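Long-range contacts in MPN domain-containing protein (Archaeoglobus fulgidus, PDB 1OI0), which probably acts as a zinc-dependent metallopeptidase of the JAB1/MPN (JAMM) family, a group linked to the removal of ubiquitin at the proteasome: residues D24-L29 against G67-H72; P75-S80 against H94-Y99; M4-G9 against D35-L40. All blocks are in the same frame, centred on the assembly; numbering follows the deposited sequence.

Interaction 1. Residues D24-L29 against G67-H72. With ZN (zinc ion), chain E; 144 (tris-hydroxymethyl-methyl-ammonium), chain F.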
loop_
_atom_site.group_PDB
_atom_site.type_symbol
_atom_site.label_atom_id
_atom_site.label_comp_id
_atom_site.label_asym_id
_atom_site.label_seq_id
_atom_site.Cartn_x
_atom_site.Cartn_y
_atom_site.Cartn_z
ATOM N N ASP A 24 -9.398 -10.452 7.085
ATOM C CA ASP A 24 -9.461 -10.373 5.631
ATOM C C ASP A 24 -8.348 -9.457 5.146
ATOM O O ASP A 24 -7.756 -8.712 5.931
ATOM C CB ASP A 24 -10.806 -9.816 5.161
ATOM C CG ASP A 24 -11.959 -10.755 5.445
ATOM O OD1 ASP A 24 -11.742 -11.984 5.428
ATOM O OD2 ASP A 24 -13.084 -10.261 5.665
ATOM N N GLU A 25 -8.055 -9.525 3.855
ATOM C CA GLU A 25 -7.026 -8.679 3.282
ATOM C C GLU A 25 -7.620 -7.420 2.682
ATOM O O GLU A 25 -8.338 -7.463 1.683
ATOM C CB GLU A 25 -6.228 -9.445 2.226
ATOM C CG GLU A 25 -5.375 -10.543 2.826
ATOM C CD GLU A 25 -4.433 -11.179 1.828
ATOM O OE1 GLU A 25 -4.206 -10.593 0.748
ATOM O OE2 GLU A 25 -3.905 -12.264 2.131
ATOM N N PHE A 26 -7.342 -6.298 3.332
ATOM C CA PHE A 26 -7.792 -5.004 2.857
ATOM C C PHE A 26 -6.986 -4.738 1.594
ATOM O O PHE A 26 -5.838 -5.170 1.479
ATOM C CB PHE A 26 -7.468 -3.935 3.908
ATOM C CG PHE A 26 -7.412 -2.529 3.366
ATOM C CD1 PHE A 26 -8.579 -1.811 3.126
ATOM C CD2 PHE A 26 -6.186 -1.923 3.101
ATOM C CE1 PHE A 26 -8.529 -0.509 2.631
ATOM C CE2 PHE A 26 -6.122 -0.620 2.605
ATOM C CZ PHE A 26 -7.294 0.087 2.371
ATOM N N ILE A 27 -7.596 -4.068 0.629
ATOM C CA ILE A 27 -6.875 -3.715 -0.582
ATOM C C ILE A 27 -7.483 -2.445 -1.149
ATOM O O ILE A 27 -8.690 -2.221 -1.054
ATOM C CB ILE A 27 -6.915 -4.845 -1.650
ATOM C CG1 ILE A 27 -5.981 -4.491 -2.817
ATOM C CG2 ILE A 27 -8.334 -5.050 -2.141
ATOM C CD1 ILE A 27 -5.719 -5.648 -3.787
ATOM N N ALA A 28 -6.630 -1.604 -1.717
ATOM C CA ALA A 28 -7.062 -0.351 -2.311
ATOM C C ALA A 28 -5.983 0.134 -3.266
ATOM O O ALA A 28 -4.880 -0.407 -3.297
ATOM C CB ALA A 28 -7.300 0.692 -1.227
ATOM N N LEU A 29 -6.317 1.146 -4.057
ATOM C CA LEU A 29 -5.357 1.719 -4.984
ATOM C C LEU A 29 -4.802 2.980 -4.341
ATOM O O LEU A 29 -5.545 3.763 -3.754
ATOM C CB LEU A 29 -6.027 2.077 -6.310
ATOM C CG LEU A 29 -6.733 0.938 -7.043
ATOM C CD1 LEU A 29 -7.327 1.467 -8.347
ATOM C CD2 LEU A 29 -5.754 -0.192 -7.309
ATOM N N GLY A 67 -0.362 2.899 -7.491
ATOM C CA GLY A 67 -0.259 1.463 -7.364
ATOM C C GLY A 67 -1.305 0.893 -6.433
ATOM O O GLY A 67 -2.442 1.366 -6.397
ATOM N N THR A 68 -0.915 -0.117 -5.666
ATOM C CA THR A 68 -1.846 -0.759 -4.753
ATOM C C THR A 68 -1.286 -0.911 -3.356
ATOM O O THR A 68 -0.086 -0.804 -3.128
ATOM C CB THR A 68 -2.212 -2.181 -5.222
ATOM O OG1 THR A 68 -1.065 -3.032 -5.087
ATOM C CG2 THR A 68 -2.672 -2.170 -6.671
ATOM N N VAL A 69 -2.190 -1.164 -2.420
ATOM C CA VAL A 69 -1.821 -1.407 -1.043
ATOM C C VAL A 69 -2.764 -2.494 -0.552
ATOM O O VAL A 69 -3.961 -2.443 -0.813
ATOM C CB VAL A 69 -1.968 -0.141 -0.151
ATOM C CG1 VAL A 69 -3.358 0.449 -0.282
ATOM C CG2 VAL A 69 -1.681 -0.507 1.303
ATOM N N HIS A 70 -2.216 -3.511 0.103
ATOM C CA HIS A 70 -3.058 -4.562 0.654
ATOM C C HIS A 70 -2.443 -5.057 1.945
ATOM O O HIS A 70 -1.254 -4.848 2.199
ATOM C CB HIS A 70 -3.289 -5.718 -0.347
ATOM C CG HIS A 70 -2.127 -6.645 -0.526
ATOM N ND1 HIS A 70 -1.037 -6.344 -1.313
ATOM C CD2 HIS A 70 -1.931 -7.911 -0.083
ATOM C CE1 HIS A 70 -0.223 -7.383 -1.352
ATOM N NE2 HIS A 70 -0.744 -8.348 -0.615
ATOM N N SER A 71 -3.264 -5.681 2.781
ATOM C CA SER A 71 -2.784 -6.170 4.063
ATOM C C SER A 71 -2.676 -7.689 4.157
ATOM O O SER A 71 -3.326 -8.427 3.415
ATOM C CB SER A 71 -3.692 -5.661 5.190
ATOM O OG SER A 71 -4.990 -6.220 5.098
ATOM N N HIS A 72 -1.825 -8.131 5.081
ATOM C CA HIS A 72 -1.607 -9.544 5.364
ATOM C C HIS A 72 -2.007 -9.771 6.816
ATOM O O HIS A 72 -1.527 -9.077 7.713
ATOM C CB HIS A 72 -0.132 -9.912 5.206
ATOM C CG HIS A 72 0.320 -10.033 3.786
ATOM N ND1 HIS A 72 1.638 -10.248 3.448
ATOM C CD2 HIS A 72 -0.366 -9.990 2.620
ATOM C CE1 HIS A 72 1.746 -10.332 2.135
ATOM N NE2 HIS A 72 0.544 -10.179 1.610
HETATM ZN ZN ZN E . 0.018 -10.409 -0.367
HETATM C C1 144 F . 0.546 -12.970 -0.183
HETATM N N 144 F . -0.787 -13.541 -0.033
HETATM C C2 144 F . -1.779 -12.619 -0.673
HETATM O O2 144 F . -2.072 -11.308 -0.523
HETATM C C3 144 F . -0.981 -13.753 1.460
HETATM O O3 144 F . -2.258 -14.318 1.807
HETATM C C4 144 F . -0.754 -14.802 -0.808
HETATM O O4 144 F . -0.259 -15.023 -2.309
HETATM O O HOH W 1 -5.083 -8.374 6.759
#

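Interaction 2. Residues P75-S80 against H94-Y99. With 144 (tris-hydroxymethyl-methyl-ammonium), chain F.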
loop_
_atom_site.group_PDB
_atom_site.type_symbol
_atom_site.label_atom_id
_atom_site.label_comp_id
_atom_site.label_asym_id
_atom_site.label_seq_id
_atom_site.Cartn_x
_atom_site.Cartn_y
_atom_site.Cartn_z
ATOM N N PRO A 75 1.897 -12.117 10.311
ATOM C CA PRO A 75 2.947 -11.129 10.577
ATOM C C PRO A 75 4.035 -10.957 9.511
ATOM O O PRO A 75 5.157 -10.568 9.830
ATOM C CB PRO A 75 3.512 -11.592 11.919
ATOM C CG PRO A 75 3.365 -13.078 11.833
ATOM C CD PRO A 75 1.978 -13.243 11.258
ATOM N N SER A 76 3.709 -11.230 8.252
ATOM C CA SER A 76 4.692 -11.091 7.178
ATOM C C SER A 76 4.320 -9.990 6.194
ATOM O O SER A 76 3.223 -9.985 5.637
ATOM C CB SER A 76 4.841 -12.411 6.418
ATOM O OG SER A 76 5.749 -12.273 5.335
ATOM N N CYS A 77 5.236 -9.049 5.986
ATOM C CA CYS A 77 4.993 -7.956 5.053
ATOM C C CYS A 77 5.749 -8.217 3.754
ATOM O O CYS A 77 5.921 -7.321 2.931
ATOM C CB CYS A 77 5.441 -6.628 5.666
ATOM S SG CYS A 77 4.176 -5.639 6.541
ATOM N N ARG A 78 6.199 -9.456 3.578
ATOM C CA ARG A 78 6.928 -9.849 2.379
ATOM C C ARG A 78 5.925 -10.252 1.303
ATOM O O ARG A 78 4.854 -10.766 1.611
ATOM C CB ARG A 78 7.839 -11.040 2.685
ATOM C CG ARG A 78 8.819 -10.807 3.821
ATOM C CD ARG A 78 9.443 -12.122 4.263
ATOM N NE ARG A 78 10.345 -11.953 5.399
ATOM C CZ ARG A 78 10.938 -12.960 6.035
ATOM N NH1 ARG A 78 10.722 -14.209 5.646
ATOM N NH2 ARG A 78 11.749 -12.716 7.055
ATOM N N PRO A 79 6.256 -10.012 0.027
ATOM C CA PRO A 79 5.338 -10.381 -1.052
ATOM C C PRO A 79 5.476 -11.842 -1.459
ATOM O O PRO A 79 6.548 -12.439 -1.334
ATOM C CB PRO A 79 5.731 -9.430 -2.179
ATOM C CG PRO A 79 7.208 -9.284 -1.978
ATOM C CD PRO A 79 7.355 -9.167 -0.477
ATOM N N SER A 80 4.376 -12.417 -1.925
ATOM C CA SER A 80 4.368 -13.797 -2.393
ATOM C C SER A 80 4.458 -13.724 -3.910
ATOM O O SER A 80 4.475 -12.633 -4.480
ATOM C CB SER A 80 3.059 -14.473 -2.016
ATOM O OG SER A 80 1.988 -13.844 -2.697
ATOM N N HIS A 94 3.754 -0.484 -4.713
ATOM C CA HIS A 94 2.834 -1.379 -4.034
ATOM C C HIS A 94 3.219 -1.601 -2.584
ATOM O O HIS A 94 4.293 -2.110 -2.278
ATOM C CB HIS A 94 2.761 -2.707 -4.788
ATOM C CG HIS A 94 2.335 -2.557 -6.215
ATOM N ND1 HIS A 94 3.230 -2.320 -7.238
ATOM C CD2 HIS A 94 1.105 -2.537 -6.779
ATOM C CE1 HIS A 94 2.568 -2.163 -8.369
ATOM N NE2 HIS A 94 1.278 -2.289 -8.119
ATOM N N ILE A 95 2.322 -1.204 -1.688
ATOM C CA ILE A 95 2.558 -1.341 -0.261
ATOM C C ILE A 95 1.875 -2.568 0.331
ATOM O O ILE A 95 0.776 -2.935 -0.070
ATOM C CB ILE A 95 2.034 -0.105 0.501
ATOM C CG1 ILE A 95 2.797 1.142 0.053
ATOM C CG2 ILE A 95 2.148 -0.322 2.010
ATOM C CD1 ILE A 95 2.230 2.430 0.616
ATOM N N ILE A 96 2.561 -3.211 1.263
ATOM C CA ILE A 96 1.986 -4.344 1.978
ATOM C C ILE A 96 2.083 -3.989 3.452
ATOM O O ILE A 96 3.149 -3.594 3.932
ATOM C CB ILE A 96 2.768 -5.663 1.767
ATOM C CG1 ILE A 96 2.668 -6.117 0.311
ATOM C CG2 ILE A 96 2.202 -6.752 2.693
ATOM C CD1 ILE A 96 3.369 -7.431 0.042
ATOM N N VAL A 97 0.966 -4.090 4.165
ATOM C CA VAL A 97 0.963 -3.830 5.596
ATOM C C VAL A 97 0.648 -5.191 6.191
ATOM O O VAL A 97 -0.004 -6.012 5.548
ATOM C CB VAL A 97 -0.102 -2.775 6.011
ATOM C CG1 VAL A 97 0.171 -1.462 5.297
ATOM C CG2 VAL A 97 -1.492 -3.267 5.696
ATOM N N CYS A 98 1.107 -5.441 7.409
ATOM C CA CYS A 98 0.898 -6.748 8.012
ATOM C C CYS A 98 0.596 -6.670 9.500
ATOM O O CYS A 98 0.877 -5.667 10.155
ATOM C CB CYS A 98 2.157 -7.594 7.781
ATOM S SG CYS A 98 3.679 -6.680 8.225
ATOM N N TYR A 99 0.015 -7.743 10.020
ATOM C CA TYR A 99 -0.310 -7.840 11.436
ATOM C C TYR A 99 0.986 -7.596 12.216
ATOM O O TYR A 99 2.052 -8.044 11.800
ATOM C CB TYR A 99 -0.831 -9.246 11.732
ATOM C CG TYR A 99 -1.298 -9.437 13.150
ATOM C CD1 TYR A 99 -2.550 -8.981 13.556
ATOM C CD2 TYR A 99 -0.469 -10.037 14.098
ATOM C CE1 TYR A 99 -2.969 -9.115 14.868
ATOM C CE2 TYR A 99 -0.876 -10.173 15.421
ATOM C CZ TYR A 99 -2.127 -9.709 15.797
ATOM O OH TYR A 99 -2.534 -9.813 17.105
HETATM C C1 144 F . 0.546 -12.970 -0.183
HETATM N N 144 F . -0.787 -13.541 -0.033
HETATM C C2 144 F . -1.779 -12.619 -0.673
HETATM O O2 144 F . -2.072 -11.308 -0.523
HETATM C C3 144 F . -0.981 -13.753 1.460
HETATM O O3 144 F . -2.258 -14.318 1.807
HETATM C C4 144 F . -0.754 -14.802 -0.808
HETATM O O4 144 F . -0.259 -15.023 -2.309
HETATM O O HOH W 2 4.659 -8.138 11.785
#

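Interaction 3. Residues M4-G9 against D35-L40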
loop_
_atom_site.group_PDB
_atom_site.type_symbol
_atom_site.label_atom_id
_atom_site.label_comp_id
_atom_site.label_asym_id
_atom_site.label_seq_id
_atom_site.Cartn_x
_atom_site.Cartn_y
_atom_site.Cartn_z
ATOM N N MET A 4 9.235 8.512 -4.306
ATOM C CA MET A 4 7.813 8.665 -4.061
ATOM C C MET A 4 7.660 8.944 -2.572
ATOM O O MET A 4 8.510 8.552 -1.761
ATOM C CB MET A 4 7.056 7.392 -4.449
ATOM C CG MET A 4 5.565 7.427 -4.136
ATOM S SD MET A 4 4.695 8.874 -4.791
ATOM C CE MET A 4 4.779 8.538 -6.532
ATOM N N LYS A 5 6.586 9.635 -2.221
ATOM C CA LYS A 5 6.327 9.985 -0.836
ATOM C C LYS A 5 4.926 9.551 -0.452
ATOM O O LYS A 5 4.079 9.325 -1.315
ATOM C CB LYS A 5 6.465 11.496 -0.652
ATOM C CG LYS A 5 7.832 12.034 -1.044
ATOM C CD LYS A 5 7.843 13.552 -1.120
ATOM C CE LYS A 5 9.229 14.065 -1.488
ATOM N NZ LYS A 5 9.698 13.499 -2.788
ATOM N N ILE A 6 4.695 9.428 0.848
ATOM C CA ILE A 6 3.387 9.048 1.357
ATOM C C ILE A 6 3.131 9.883 2.599
ATOM O O ILE A 6 4.035 10.094 3.408
ATOM C CB ILE A 6 3.317 7.538 1.708
ATOM C CG1 ILE A 6 1.894 7.183 2.145
ATOM C CG2 ILE A 6 4.330 7.191 2.799
ATOM C CD1 ILE A 6 1.650 5.691 2.289
ATOM N N SER A 7 1.909 10.380 2.741
ATOM C CA SER A 7 1.574 11.193 3.896
ATOM C C SER A 7 1.382 10.297 5.110
ATOM O O SER A 7 0.925 9.159 4.989
ATOM C CB SER A 7 0.294 11.991 3.635
ATOM O OG SER A 7 -0.839 11.141 3.571
ATOM N N ARG A 8 1.749 10.804 6.280
ATOM C CA ARG A 8 1.593 10.034 7.506
ATOM C C ARG A 8 0.105 9.782 7.716
ATOM O O ARG A 8 -0.291 8.766 8.284
ATOM C CB ARG A 8 2.162 10.807 8.699
ATOM C CG ARG A 8 1.919 10.138 10.044
ATOM C CD ARG A 8 2.636 8.802 10.147
ATOM N NE ARG A 8 4.086 8.952 10.063
ATOM C CZ ARG A 8 4.948 7.942 10.133
ATOM N NH1 ARG A 8 4.510 6.700 10.286
ATOM N NH2 ARG A 8 6.251 8.172 10.044
ATOM N N GLY A 9 -0.713 10.717 7.242
ATOM C CA GLY A 9 -2.151 10.588 7.380
ATOM C C GLY A 9 -2.694 9.403 6.611
ATOM O O GLY A 9 -3.605 8.720 7.079
ATOM N N ASP A 35 3.841 14.113 -6.288
ATOM C CA ASP A 35 4.662 12.960 -5.944
ATOM C C ASP A 35 4.371 12.467 -4.533
ATOM O O ASP A 35 5.254 11.938 -3.858
ATOM C CB ASP A 35 6.142 13.329 -6.060
ATOM C CG ASP A 35 6.571 14.336 -5.013
ATOM O OD1 ASP A 35 5.838 15.327 -4.807
ATOM O OD2 ASP A 35 7.642 14.141 -4.400
ATOM N N VAL A 36 3.131 12.638 -4.088
ATOM C CA VAL A 36 2.751 12.208 -2.751
ATOM C C VAL A 36 1.485 11.354 -2.734
ATOM O O VAL A 36 0.449 11.745 -3.273
ATOM C CB VAL A 36 2.527 13.422 -1.814
ATOM C CG1 VAL A 36 2.120 12.945 -0.427
ATOM C CG2 VAL A 36 3.795 14.257 -1.731
ATOM N N MET A 37 1.587 10.181 -2.119
ATOM C CA MET A 37 0.442 9.287 -1.987
ATOM C C MET A 37 -0.324 9.839 -0.792
ATOM O O MET A 37 0.194 9.843 0.322
ATOM C CB MET A 37 0.889 7.857 -1.657
ATOM C CG MET A 37 1.909 7.243 -2.602
ATOM S SD MET A 37 2.537 5.654 -1.980
ATOM C CE MET A 37 2.996 4.856 -3.496
ATOM N N ASP A 38 -1.546 10.312 -1.010
ATOM C CA ASP A 38 -2.327 10.856 0.094
ATOM C C ASP A 38 -3.819 10.587 -0.042
ATOM O O ASP A 38 -4.625 11.140 0.707
ATOM C CB ASP A 38 -2.090 12.362 0.214
ATOM C CG ASP A 38 -2.332 13.094 -1.090
ATOM O OD1 ASP A 38 -3.392 12.875 -1.710
ATOM O OD2 ASP A 38 -1.464 13.896 -1.494
ATOM N N GLU A 39 -4.178 9.740 -1.000
ATOM C CA GLU A 39 -5.573 9.394 -1.240
ATOM C C GLU A 39 -5.694 7.905 -1.534
ATOM O O GLU A 39 -4.726 7.264 -1.934
ATOM C CB GLU A 39 -6.114 10.189 -2.430
ATOM C CG GLU A 39 -6.235 11.683 -2.188
ATOM C CD GLU A 39 -7.442 12.039 -1.347
ATOM O OE1 GLU A 39 -7.543 11.549 -0.203
ATOM O OE2 GLU A 39 -8.295 12.811 -1.834
ATOM N N LEU A 40 -6.888 7.360 -1.335
ATOM C CA LEU A 40 -7.122 5.949 -1.597
ATOM C C LEU A 40 -8.356 5.729 -2.448
ATOM O O LEU A 40 -9.377 6.393 -2.268
ATOM C CB LEU A 40 -7.306 5.171 -0.288
ATOM C CG LEU A 40 -6.114 4.974 0.648
ATOM C CD1 LEU A 40 -6.566 4.181 1.867
ATOM C CD2 LEU A 40 -4.998 4.245 -0.077
HETATM O O HOH W 3 -3.022 12.544 3.358
#

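Interaction 1. Residues D24-L29 against G67-H72
Glu25, His70 and His72 meet beside a zinc ion and a bound tris(hydroxymethyl)methylammonium molecule. The site has the layout of a JAMM motif: a glutamate on one segment, a His-x-His pair on the other, and Asp83, which completes the protein ligands through OD1 and OD2. His70 NE2 binds the zinc ion at 2.2 Å and His72 NE2 at 2.1 Å, while O2 of the small molecule is a further ligand. Ser76 O accepts a hydrogen bond from His72 ND1, which helps fix the rotation of that ring.

The Glu25 chain, extended at chi2 (-172°), carries its carboxylate to the small molecule: OE2 accepts a 2.7 Å hydrogen bond from its O3, and OE1 comes within 2.6 Å of its O2. OE1 also lies at the edge of the His70 ring, near its plane, beside CD2. An alanine in place of Glu25 would probably leave O3 without this acceptor and uncover the CD2 edge of His70.

Behind the site, Phe26 and Ser71 are joined twice. Phe26 N donates to Ser71 OG at 2.9 Å, and Ser71 N returns a bond to Phe26 O; Ser71 OG further shares a water with Asp24 O. Strands 27-29 and 67-72 then run antiparallel (164° between directions), and Ala28 and Val69 exchange both backbone hydrogen bonds.

Packing separates by face. Val69 CG1 meets Ala28 CB and, at 4.1 Å, Phe26 CE2, on the side covered by helix 8-21. On the other face Ile27 CG1 lies 3.9 Å from His70 CB, and farther along the strands the methyl groups Leu29 CD2 and Thr68 CG2 lie 3.7 Å apart, the two side chains crossing at a slant.

Interaction 2. Residues P75-S80 against H94-Y99
Cys77 and Cys98 point their sulfurs into the gap between loop 75-80 and strand 94-98 and join as a disulfide, with SG to SG at 2.0 Å and chi3 of -97°, so the two CB-SG bonds stand nearly perpendicular about the S-S axis. Cys98 CB already points to the loop, 3.4 Å from Ser76 O, and chi1 of 48° sets SG between the backbone N and carbonyl carbon, where it meets Cys77 SG. Cys77 SG also rests 3.5 Å from Ile96 O.

Ile96 lies on the same side of the strand as Cys98 and divides its branches between two loop residues. Its CG2, anti to the backbone N, is directed at the loop backbone, 3.8 Å from Cys77 CA. The CD1 methyl, at the end of the other branch, comes 3.8 Å from Pro79 CB. Val97, between Ile96 and Cys98, points away from the loop and touches helix 8-21.

At the far end the two segments, whose touching parts run nearly opposite ways (164°), meet through backbone: Pro75 CA makes a C-H...O contact with Tyr99 O at 3.4 Å. A water donating to Tyr99 O at 2.6 Å also donates, over a longer distance, to Pro75 O.

Ser80 stands beyond the packed part. Its OG is hydrogen-bonded to O4 of the bound tris(hydroxymethyl)methylammonium at 2.6 Å and also to Asp83 N, which makes Ser80 the N-cap of helix 81-89. The disulfide ties to the sheet the loop that, in the JAMM motif, leads from the His-x-His pair to Ser80 and on to Asp83 in the first turn of helix 81-89.

Interaction 3. Residues M4-G9 against D35-L40
Lys5 with Val36 and Ile6 with Met37 form two consecutive parallel bridges, the directions of the two touching parts differing by 29°. Two of the three backbone hydrogen bonds are nearly straight, Met37 N to Lys5 O at 2.8 Å and Ser7 N to Met37 O at 3.0 Å. The third, from Lys5 N to Asp35 O, is more bent (136° at the hydrogen).

At the start of the pairing the Lys5 side chain, straight as far as CE and turned only at chi4 (58°), delivers NZ to Asp35. The resulting salt bridge is 2.7 Å long from NZ to Asp35 OD2, with OD2 approached from beyond the end of its C-O bond. NZ also donates to Gly1 O and Ser3 O, so three oxygens accept from the ammonium group. Along the same face Lys5 CB packs on Val36 CG2 at 4.0 Å.

In the mixed sheet of this MPN domain, strand 5-6 lies beside strand 36-42 near one border, with strand 119-120 on its other side. Past Met37 the pairing ends: Asp38 and Glu39 both face Ser31 in a classic beta bulge, and the N-terminal chain turns into helix 8-21. Ser7 is the N-cap of that helix: its OG accepts from Leu10 N and also bonds a water 2.6 Å away, which makes a long, weak bond to Asp38 O.

The face opposite Lys5 and Val36 is apolar. Met4 and Met37 cross at about a right angle, with Met4 CG 3.7 Å from Met37 CE, while the bent Met4 chain sets SD 3.3 Å from Asp35 O. Phe66 and Leu118 touch both methionines. Ile6 CG1, anti to its backbone N, lies 4.0 Å from Met37 CB.

Overall arrangement
All three interactions draw on one mixed sheet, in which strands 93-98, 64-72, 27-32, 36-42 and 5-6 are successive neighbours. Interactions 1 and 2 have centres about 9 Å apart; strands 64-72 and 93-98 are hydrogen-bonded between them, and both reach the bound small molecule at the zinc site. Interaction 3 is centred about 15 Å from interaction 1 and 18 Å from interaction 2, away from the metal. Along the chain the segments of interactions 1 and 3 alternate, whereas interaction 2 comes after both. Leu40 packs on Phe26 and Val69, and Ile95 on Ile6, so the metal end and the N-terminal border share one continuous core.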